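Local coordinates for protein cystathionine gamma-synthase (Xanthomonas oryzae pv. oryzae KACC 10331, PDB 6LD7) that probably makes cystathionine in the methionine biosynthesis pathway as a pyridoxal 5'-phosphate-dependent enzyme of the trans-sulfuration family, at residues 14-20 and 73-77; 59-65 and 238-244; 103-109 and 129-135; 328-332 and 382-387. The protein carries 1 engineered substitution. Residue numbers count along the deposited sequence, not the author numbering.

Contact 1: 14-20 and 73-77; sequences CTAATAA and AELEG
The first turn of helix 16-21 rests against the last turn of helix 63-76, closest at Ala16 and Leu75 (CA to CA 5.9 Å). Thr15 is the N-cap, chi1 78° (p), its OG1 accepting from Thr18 N at 3.2 Å; Gly77, at phi 80°, leaves the other helix. The bump is Leu75, chi1 -94° and chi2 20°, both off the usual wells. Leu75 CD1 lies in the shallow hollow left by small alanines, 3.7 Å from Ala16 O, 4.5 Å from Ala16 CB and 4.2 Å from Ala19 CB, while CD2 of Leu75 is 4.3 Å from Ala20 CB. Glu74, extended (t, t), runs along the edge of this hollow, its OE2 3.4 Å from Ala19 CB and 4.1 Å from Cys14 SG. This is a small helix-end contact, burying 191 Å². Leu256 of helix 246-256 touches both Leu75 and Ala20, and on the far side Thr15 and Thr18 hydrogen-bond Asp382 of the second subunit, so the short helix sits between helix 63-76 and a neighbouring chain.

Contact 2: 59-65 and 238-244; sequences RSGNPTR and NALGLTG
Segment 59-65 runs as a loop into the start of helix 63-76, and segment 238-244 leaves the end of helix 227-240. Their CA atoms approach at Ser60 and Asn238 (4.8 Å) and again at Arg65 and Gly244 (7.5 Å). Gly241, phi/psi 75/37°, is the C-prime residue of a Schellman motif that ends the second helix, with a weak bond from Gly241 N to Asn238 O (3.3 Å). Asn62 N-caps the first: its OD1 accepts from Arg65 N at 3.1 Å and, weakly, from Thr64 N at 2.9 Å. Among the side chains, Thr243 (chi1 54°, p) gives its OG1 proton to Arg59 O at 2.9 Å. Arg65 (t, t, p) sends NH1 to Gly244 O at 2.7 Å, with Thr243 CB over one face of the guanidinium, 3.6 Å from Arg65 CZ. Arg59 lies along Gly241, its CD 4.0 Å from Gly241 CA, and its NH1 bonds weakly to Asn238 OD1 at 3.0 Å. The stronger partner of Arg59 is elsewhere: NE binds the lysine-pyridoxal phosphate residue of the third subunit, and NH2 Tyr112 of that chain. Two of the contact's three polar bonds thus hold Arg59, whose guanidinium reaches a neighbour's cofactor, consistent with active sites shared between subunits.

Contact 3: 103-109 and 129-135; sequences DTLVVPH and ALITADL
Ile131 (m, t) reaches back over Thr104, its CD1 3.3 Å from Thr104 CG2, while its CB lies 4.4 Å from Val106 CG2. Ala129 lies on this same face, its CB 3.6 Å from Thr104 OG1. On the other face Leu130 (m, t) puts CD2 4.0 Å from Leu105 CD2 and 4.2 Å from Val107 CG2. Strands 104-108 and 129-133 are parallel, their axes 4.6 Å apart at closest, crossing at -28°, and pair Thr104 with Ala129 through Pro108 with Ala133. Bonds alternate: Ala129 N to Asp103 O 2.9 Å, Leu105 N to Ala129 O 2.8 Å, Ile131 N to Leu105 O 2.9 Å, Val107 N to Ile131 O 3.0 Å, Ala133 N to Val107 O 3.1 Å, His109 N to Ala133 O 2.9 Å. Helix 113-124 connects the strands, a beta-alpha-beta crossover at one edge of the seven-stranded sheet, as in fold-type I PLP enzymes; its Trp116 and Phe119 pack on Val107, and helix 138-145 lies against Val106 and Ile131. Leu135, just past its strand, sets CD1 4.1 Å from Pro108 CG. Asp134 CB sits over the His109 ring, 4.0 Å from its centroid, a CH-pi contact, and a water links His109 ND1 (3.1 Å) to Leu135 N (3.0 Å).

Contact 4: 328-332 and 382-387; sequences GLRYF and DLLIDL
Asp386, chi1 -148° (off its wells), aims its carboxylate from helix 380-396 at two successive backbone amides of the loop before strand 333-334: Arg330 N to OD1 of Asp386 is 2.8 Å and nearly straight (177°), and Tyr331 N to OD2 of Asp386 is 2.7 Å (148°). The loop turns around this carboxylate, bringing Leu329 CA to 3.6 Å from Asp386 OD1; the CA atoms come closest at Leu329 and Asp386 (6.0 Å) and at Tyr331 and Leu383 (6.5 Å). Tyr331 (m) points at the helix, CE2 3.6 Å from Asp382 CB, with Asp382 O at the ring edge, 3.6 Å from Tyr331 CD2. Leu383 (m, t) sets CD2 3.9 Å from Tyr331 CB and 4.0 Å from Phe332 CE1. Leu387 CD2 makes an off-centre CH-pi contact with the Phe332 ring (m), 4.2 Å from its centroid. Asp382 instead hydrogen-bonds Thr18 and Thr15 of the second subunit. Of two aspartates a helical turn apart, the carboxylate of Asp386 thus binds the chain's own loop, that of Asp382 a neighbouring subunit.

How the contacts relate
Contacts 2 and 4 are largely buried, while contacts 1 and 3 are only partly so. Contacts 1 and 2 share helix 63-76, one at its end and the other at its start, with centres about 23 Å apart. Contact 3 lies inside the chain loop that contact 2 closes; contact 4 lies across the chain's centre from both, about 41 Å from contact 2 and 39 Å from contact 3, centre to centre. Chemistry follows place: apolar packing between helix ends in contact 1, side-chain bonds to backbone in contacts 2 and 4, a backbone ladder in contact 3. Asp382 of contact 4 meets Thr15 and Thr18 of contact 1 across the subunit interface, whereas no other chain touches contact 3.

Contact 1: 14-20 and 73-77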
# COMPACT_ATOMS: atom_id res chain seq x y z
N CYS C 14 17.51 22.16 15.02
CA CYS C 14 17.95 21.94 13.61
C CYS C 14 17.13 22.89 12.71
O CYS C 14 16.21 23.51 13.28
CB CYS C 14 17.74 20.47 13.22
SG CYS C 14 16.04 19.85 13.41
N THR C 15 17.39 23.03 11.39
CA THR C 15 16.45 23.76 10.48
C THR C 15 15.15 22.95 10.19
O THR C 15 15.07 21.70 10.53
CB THR C 15 17.11 24.22 9.17
OG1 THR C 15 17.14 23.02 8.40
CG2 THR C 15 18.47 24.89 9.37
N ALA C 16 14.19 23.61 9.51
CA ALA C 16 12.92 23.03 8.96
C ALA C 16 13.21 21.94 7.90
O ALA C 16 12.48 20.90 7.89
CB ALA C 16 12.04 24.12 8.31
N ALA C 17 14.16 22.19 6.98
CA ALA C 17 14.54 21.15 5.99
C ALA C 17 15.03 19.94 6.79
O ALA C 17 14.57 18.84 6.56
CB ALA C 17 15.61 21.65 5.05
N THR C 18 15.96 20.12 7.72
CA THR C 18 16.52 18.95 8.45
C THR C 18 15.39 18.16 9.16
O THR C 18 15.34 16.92 9.06
CB THR C 18 17.62 19.39 9.39
OG1 THR C 18 18.69 19.93 8.62
CG2 THR C 18 18.09 18.24 10.24
N ALA C 19 14.49 18.84 9.86
CA ALA C 19 13.40 18.21 10.66
C ALA C 19 12.44 17.41 9.77
O ALA C 19 12.13 16.27 10.10
CB ALA C 19 12.66 19.27 11.45
N ALA C 20 12.07 17.95 8.61
CA ALA C 20 11.15 17.27 7.66
C ALA C 20 11.86 16.03 7.06
O ALA C 20 11.32 14.91 7.01
CB ALA C 20 10.73 18.27 6.60
N ALA C 73 3.57 19.61 13.52
CA ALA C 73 3.60 20.47 14.71
C ALA C 73 4.99 21.13 14.82
O ALA C 73 5.06 22.32 15.07
CB ALA C 73 3.32 19.70 15.96
N GLU C 74 6.05 20.36 14.65
CA GLU C 74 7.45 20.83 14.70
C GLU C 74 7.72 21.86 13.59
O GLU C 74 8.30 22.87 13.87
CB GLU C 74 8.47 19.71 14.66
CG GLU C 74 9.91 20.28 14.76
CD GLU C 74 11.03 19.24 14.81
OE1 GLU C 74 10.71 18.02 14.77
OE2 GLU C 74 12.23 19.63 14.85
N LEU C 75 7.32 21.67 12.36
CA LEU C 75 7.53 22.66 11.28
C LEU C 75 6.71 23.92 11.56
O LEU C 75 7.18 24.97 11.19
CB LEU C 75 7.01 22.09 9.96
CG LEU C 75 7.98 21.38 9.03
CD1 LEU C 75 9.23 20.89 9.70
CD2 LEU C 75 7.28 20.30 8.20
N GLU C 76 5.49 23.84 12.08
CA GLU C 76 4.68 25.06 12.29
C GLU C 76 5.07 25.75 13.63
O GLU C 76 4.66 26.85 13.85
CB GLU C 76 3.20 24.75 12.19
CG GLU C 76 2.69 24.48 10.79
CD GLU C 76 2.51 25.70 9.86
OE1 GLU C 76 3.04 26.85 10.11
OE2 GLU C 76 1.96 25.47 8.77
N GLY C 77 5.79 25.09 14.52
CA GLY C 77 6.12 25.59 15.87
C GLY C 77 4.97 25.41 16.81
O GLY C 77 4.75 26.28 17.63

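Contact 2: 59-65 and 238-244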
# COMPACT_ATOMS: atom_id res chain seq x y z
N ARG C 59 -8.91 4.98 15.48
CA ARG C 59 -9.78 6.15 15.21
C ARG C 59 -9.26 7.25 16.17
O ARG C 59 -9.24 8.43 15.81
CB ARG C 59 -11.28 5.93 15.42
CG ARG C 59 -12.02 7.26 15.60
CD ARG C 59 -13.49 7.22 15.47
NE ARG C 59 -14.10 5.97 15.92
CZ ARG C 59 -14.31 5.65 17.21
NH1 ARG C 59 -13.91 6.49 18.14
NH2 ARG C 59 -14.93 4.51 17.57
N SER C 60 -8.79 6.85 17.34
CA SER C 60 -8.51 7.77 18.47
C SER C 60 -7.00 8.22 18.48
O SER C 60 -6.74 9.44 18.63
CB SER C 60 -9.06 7.04 19.68
OG SER C 60 -8.09 7.01 20.65
N GLY C 61 -6.06 7.32 18.16
CA GLY C 61 -4.59 7.48 18.20
C GLY C 61 -3.93 6.33 17.40
O GLY C 61 -4.37 5.15 17.50
N ASN C 62 -2.97 6.64 16.54
CA ASN C 62 -2.22 5.63 15.72
C ASN C 62 -0.82 6.18 15.53
O ASN C 62 -0.69 7.38 15.31
CB ASN C 62 -2.89 5.43 14.38
CG ASN C 62 -2.07 4.60 13.45
OD1 ASN C 62 -1.13 5.16 12.88
ND2 ASN C 62 -2.45 3.31 13.31
N PRO C 63 0.23 5.36 15.75
CA PRO C 63 1.60 5.89 15.73
C PRO C 63 2.06 6.42 14.37
O PRO C 63 2.84 7.37 14.35
CB PRO C 63 2.51 4.74 16.17
CG PRO C 63 1.65 3.54 16.06
CD PRO C 63 0.19 3.95 16.15
N THR C 64 1.64 5.81 13.27
CA THR C 64 2.04 6.31 11.92
C THR C 64 1.43 7.71 11.69
O THR C 64 2.12 8.63 11.20
CB THR C 64 1.62 5.31 10.85
OG1 THR C 64 2.33 4.10 11.16
CG2 THR C 64 1.91 5.89 9.47
N ARG C 65 0.15 7.86 12.04
CA ARG C 65 -0.55 9.15 11.91
C ARG C 65 0.12 10.23 12.82
O ARG C 65 0.31 11.33 12.39
CB ARG C 65 -2.05 8.96 12.17
CG ARG C 65 -2.83 10.21 11.82
CD ARG C 65 -4.33 9.99 11.67
NE ARG C 65 -4.79 9.65 12.92
CZ ARG C 65 -5.47 8.53 13.24
NH1 ARG C 65 -6.02 7.67 12.40
NH2 ARG C 65 -5.69 8.38 14.52
N ASN C 238 -11.57 12.45 17.29
CA ASN C 238 -11.96 11.07 17.70
C ASN C 238 -13.51 11.00 17.73
O ASN C 238 -14.08 10.10 17.14
CB ASN C 238 -11.31 10.70 19.03
CG ASN C 238 -11.82 9.36 19.52
OD1 ASN C 238 -11.64 8.39 18.81
ND2 ASN C 238 -12.61 9.32 20.61
N ALA C 239 -14.17 11.94 18.38
CA ALA C 239 -15.63 11.93 18.62
C ALA C 239 -16.39 12.08 17.29
O ALA C 239 -17.39 11.43 17.13
CB ALA C 239 -16.05 13.04 19.54
N LEU C 240 -15.89 12.89 16.37
CA LEU C 240 -16.55 13.14 15.06
C LEU C 240 -16.16 12.14 13.98
O LEU C 240 -16.78 12.13 12.93
CB LEU C 240 -16.18 14.53 14.58
CG LEU C 240 -16.73 15.68 15.42
CD1 LEU C 240 -15.97 16.96 15.05
CD2 LEU C 240 -18.19 15.89 15.14
N GLY C 241 -15.11 11.37 14.23
CA GLY C 241 -14.63 10.37 13.27
C GLY C 241 -13.91 10.98 12.10
O GLY C 241 -14.04 10.37 11.00
N LEU C 242 -13.13 12.05 12.31
CA LEU C 242 -12.52 12.81 11.20
C LEU C 242 -11.05 12.42 10.97
O LEU C 242 -10.45 12.97 10.02
CB LEU C 242 -12.54 14.31 11.56
CG LEU C 242 -13.89 14.97 11.44
CD1 LEU C 242 -13.81 16.42 11.94
CD2 LEU C 242 -14.29 14.90 9.97
N THR C 243 -10.44 11.61 11.83
CA THR C 243 -9.06 11.14 11.65
C THR C 243 -8.87 10.38 10.33
O THR C 243 -9.81 9.80 9.79
CB THR C 243 -8.59 10.33 12.85
OG1 THR C 243 -9.56 9.30 13.05
CG2 THR C 243 -8.50 11.20 14.07
N GLY C 244 -7.65 10.47 9.83
CA GLY C 244 -7.23 9.91 8.53
C GLY C 244 -6.69 8.46 8.65
O GLY C 244 -6.29 8.01 9.73

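Contact 3: 103-109 and 129-135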
# COMPACT_ATOMS: atom_id res chain seq x y z
N ASP C 103 -22.07 32.10 18.72
CA ASP C 103 -20.71 32.57 18.38
C ASP C 103 -20.76 33.02 16.93
O ASP C 103 -21.50 32.48 16.12
CB ASP C 103 -19.61 31.53 18.46
CG ASP C 103 -19.30 31.07 19.84
OD1 ASP C 103 -19.71 31.77 20.73
OD2 ASP C 103 -18.65 30.00 20.02
N THR C 104 -19.84 33.91 16.59
CA THR C 104 -19.68 34.43 15.23
C THR C 104 -18.29 34.07 14.75
O THR C 104 -17.30 34.19 15.50
CB THR C 104 -19.94 35.96 15.26
OG1 THR C 104 -21.33 36.21 15.46
CG2 THR C 104 -19.64 36.55 13.92
N LEU C 105 -18.22 33.76 13.48
CA LEU C 105 -16.99 33.45 12.76
C LEU C 105 -16.81 34.52 11.68
O LEU C 105 -17.75 34.78 10.89
CB LEU C 105 -17.14 32.08 12.09
CG LEU C 105 -16.09 31.76 11.03
CD1 LEU C 105 -14.76 31.50 11.73
CD2 LEU C 105 -16.49 30.52 10.19
N VAL C 106 -15.61 35.05 11.60
CA VAL C 106 -15.25 35.98 10.52
C VAL C 106 -14.50 35.21 9.44
O VAL C 106 -13.57 34.55 9.76
CB VAL C 106 -14.39 37.13 11.06
CG1 VAL C 106 -14.10 38.09 9.95
CG2 VAL C 106 -15.08 37.80 12.22
N VAL C 107 -14.92 35.37 8.20
CA VAL C 107 -14.42 34.66 7.00
C VAL C 107 -13.97 35.69 5.99
O VAL C 107 -14.71 36.62 5.73
CB VAL C 107 -15.58 33.84 6.43
CG1 VAL C 107 -15.20 33.19 5.17
CG2 VAL C 107 -15.95 32.82 7.47
N PRO C 108 -12.83 35.48 5.31
CA PRO C 108 -12.43 36.35 4.22
C PRO C 108 -13.45 36.26 3.09
O PRO C 108 -13.87 35.18 2.81
CB PRO C 108 -11.10 35.78 3.72
CG PRO C 108 -10.61 34.98 4.90
CD PRO C 108 -11.86 34.42 5.58
N HIS C 109 -13.73 37.39 2.44
CA HIS C 109 -14.59 37.50 1.25
C HIS C 109 -14.11 36.53 0.17
O HIS C 109 -14.91 36.03 -0.55
CB HIS C 109 -14.67 38.99 0.91
CG HIS C 109 -13.45 39.53 0.22
ND1 HIS C 109 -12.14 39.53 0.79
CD2 HIS C 109 -13.30 39.95 -1.05
CE1 HIS C 109 -11.28 39.96 -0.10
NE2 HIS C 109 -11.96 40.20 -1.24
N ALA C 129 -22.93 32.14 13.64
CA ALA C 129 -23.19 33.22 12.67
C ALA C 129 -21.86 33.55 11.93
O ALA C 129 -20.78 33.33 12.47
CB ALA C 129 -23.75 34.42 13.40
N LEU C 130 -21.98 33.96 10.69
CA LEU C 130 -20.90 34.36 9.77
C LEU C 130 -20.87 35.88 9.65
O LEU C 130 -21.93 36.42 9.45
CB LEU C 130 -21.27 33.91 8.36
CG LEU C 130 -21.17 32.46 8.10
CD1 LEU C 130 -21.29 32.24 6.60
CD2 LEU C 130 -19.85 31.97 8.68
N ILE C 131 -19.70 36.45 9.60
CA ILE C 131 -19.42 37.84 9.13
C ILE C 131 -18.42 37.69 7.99
O ILE C 131 -17.41 37.01 8.18
CB ILE C 131 -18.88 38.73 10.26
CG1 ILE C 131 -19.93 38.98 11.34
CG2 ILE C 131 -18.44 40.09 9.72
CD1 ILE C 131 -19.33 39.57 12.59
N THR C 132 -18.68 38.29 6.85
CA THR C 132 -17.69 38.32 5.77
C THR C 132 -16.92 39.65 5.84
O THR C 132 -17.44 40.64 6.29
CB THR C 132 -18.30 37.86 4.45
OG1 THR C 132 -17.73 38.83 3.57
CG2 THR C 132 -19.80 37.79 4.41
N ALA C 133 -15.62 39.62 5.56
CA ALA C 133 -14.72 40.78 5.71
C ALA C 133 -13.63 40.66 4.68
O ALA C 133 -13.23 39.54 4.29
CB ALA C 133 -14.12 40.84 7.08
N ASP C 134 -13.17 41.80 4.21
CA ASP C 134 -11.92 41.90 3.42
C ASP C 134 -10.83 42.20 4.43
O ASP C 134 -10.72 43.36 4.89
CB ASP C 134 -12.06 42.92 2.29
CG ASP C 134 -10.81 42.97 1.42
OD1 ASP C 134 -9.68 42.49 1.91
OD2 ASP C 134 -10.96 43.48 0.29
N LEU C 135 -10.06 41.19 4.82
CA LEU C 135 -9.02 41.33 5.85
C LEU C 135 -7.85 42.21 5.37
O LEU C 135 -6.94 42.48 6.20
CB LEU C 135 -8.58 39.93 6.28
CG LEU C 135 -9.65 39.02 6.88
CD1 LEU C 135 -8.98 37.80 7.46
CD2 LEU C 135 -10.45 39.70 7.97
O HOH W 1 -9.88 38.90 2.89

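Contact 4: 328-332 and 382-387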
# COMPACT_ATOMS: atom_id res chain seq x y z
N GLY C 328 -3.13 22.99 -27.18
CA GLY C 328 -2.01 21.99 -27.14
C GLY C 328 -0.94 22.09 -26.03
O GLY C 328 0.21 21.70 -26.31
N LEU C 329 -1.23 22.45 -24.77
CA LEU C 329 -0.20 22.49 -23.70
C LEU C 329 0.33 21.08 -23.47
O LEU C 329 -0.48 20.16 -23.32
CB LEU C 329 -0.87 23.01 -22.44
CG LEU C 329 -1.16 24.51 -22.46
CD1 LEU C 329 -1.93 24.87 -21.21
CD2 LEU C 329 0.11 25.32 -22.56
N ARG C 330 1.64 20.87 -23.53
CA ARG C 330 2.23 19.52 -23.32
C ARG C 330 2.63 19.27 -21.86
O ARG C 330 2.71 18.11 -21.46
CB ARG C 330 3.43 19.35 -24.23
CG ARG C 330 3.16 19.73 -25.69
CD ARG C 330 4.42 19.49 -26.55
NE ARG C 330 4.56 18.03 -26.66
CZ ARG C 330 5.58 17.25 -26.24
NH1 ARG C 330 6.70 17.73 -25.73
NH2 ARG C 330 5.47 15.94 -26.37
N TYR C 331 2.83 20.30 -21.05
CA TYR C 331 3.47 20.09 -19.72
C TYR C 331 2.62 20.69 -18.61
O TYR C 331 3.04 20.64 -17.47
CB TYR C 331 4.91 20.62 -19.72
CG TYR C 331 5.76 20.11 -20.85
CD1 TYR C 331 5.86 18.75 -21.15
CD2 TYR C 331 6.54 20.99 -21.56
CE1 TYR C 331 6.64 18.29 -22.21
CE2 TYR C 331 7.32 20.57 -22.62
CZ TYR C 331 7.36 19.23 -22.94
OH TYR C 331 8.21 18.93 -23.96
N PHE C 332 1.43 21.19 -18.91
CA PHE C 332 0.46 21.67 -17.90
C PHE C 332 -0.82 20.85 -18.09
O PHE C 332 -1.36 20.88 -19.17
CB PHE C 332 0.14 23.16 -18.08
CG PHE C 332 1.24 24.13 -17.74
CD1 PHE C 332 2.32 24.32 -18.61
CD2 PHE C 332 1.33 24.70 -16.49
CE1 PHE C 332 3.35 25.17 -18.30
CE2 PHE C 332 2.38 25.55 -16.16
CZ PHE C 332 3.40 25.75 -17.05
N ASP C 382 11.51 23.80 -20.45
CA ASP C 382 10.32 23.15 -21.09
C ASP C 382 9.06 23.91 -20.75
O ASP C 382 8.25 24.12 -21.65
CB ASP C 382 10.20 21.68 -20.68
CG ASP C 382 11.30 20.79 -21.21
OD1 ASP C 382 11.77 21.09 -22.36
OD2 ASP C 382 11.71 19.81 -20.47
N LEU C 383 8.85 24.25 -19.48
CA LEU C 383 7.64 25.01 -19.11
C LEU C 383 7.59 26.30 -19.91
O LEU C 383 6.49 26.65 -20.35
CB LEU C 383 7.61 25.31 -17.61
CG LEU C 383 7.64 24.06 -16.76
CD1 LEU C 383 7.45 24.42 -15.29
CD2 LEU C 383 6.54 23.07 -17.22
N LEU C 384 8.71 26.99 -20.12
CA LEU C 384 8.70 28.28 -20.88
C LEU C 384 8.41 28.06 -22.38
O LEU C 384 7.62 28.80 -22.97
CB LEU C 384 10.03 28.99 -20.71
CG LEU C 384 10.36 29.50 -19.31
CD1 LEU C 384 11.81 29.96 -19.30
CD2 LEU C 384 9.46 30.63 -18.92
N ILE C 385 8.95 27.02 -22.98
CA ILE C 385 8.64 26.69 -24.40
C ILE C 385 7.13 26.41 -24.53
O ILE C 385 6.44 27.00 -25.40
CB ILE C 385 9.48 25.47 -24.81
CG1 ILE C 385 10.96 25.85 -24.98
CG2 ILE C 385 8.87 24.82 -26.07
CD1 ILE C 385 11.86 24.59 -25.06
N ASP C 386 6.59 25.62 -23.60
CA ASP C 386 5.14 25.31 -23.59
C ASP C 386 4.31 26.58 -23.46
O ASP C 386 3.33 26.73 -24.27
CB ASP C 386 4.82 24.31 -22.48
CG ASP C 386 3.66 23.35 -22.76
OD1 ASP C 386 3.39 23.03 -23.97
OD2 ASP C 386 3.05 22.89 -21.75
N LEU C 387 4.64 27.49 -22.53
CA LEU C 387 3.82 28.73 -22.38
C LEU C 387 3.97 29.67 -23.59
O LEU C 387 2.93 30.30 -24.03
CB LEU C 387 4.16 29.44 -21.08
CG LEU C 387 3.83 28.67 -19.82
CD1 LEU C 387 4.49 29.32 -18.63
CD2 LEU C 387 2.33 28.56 -19.59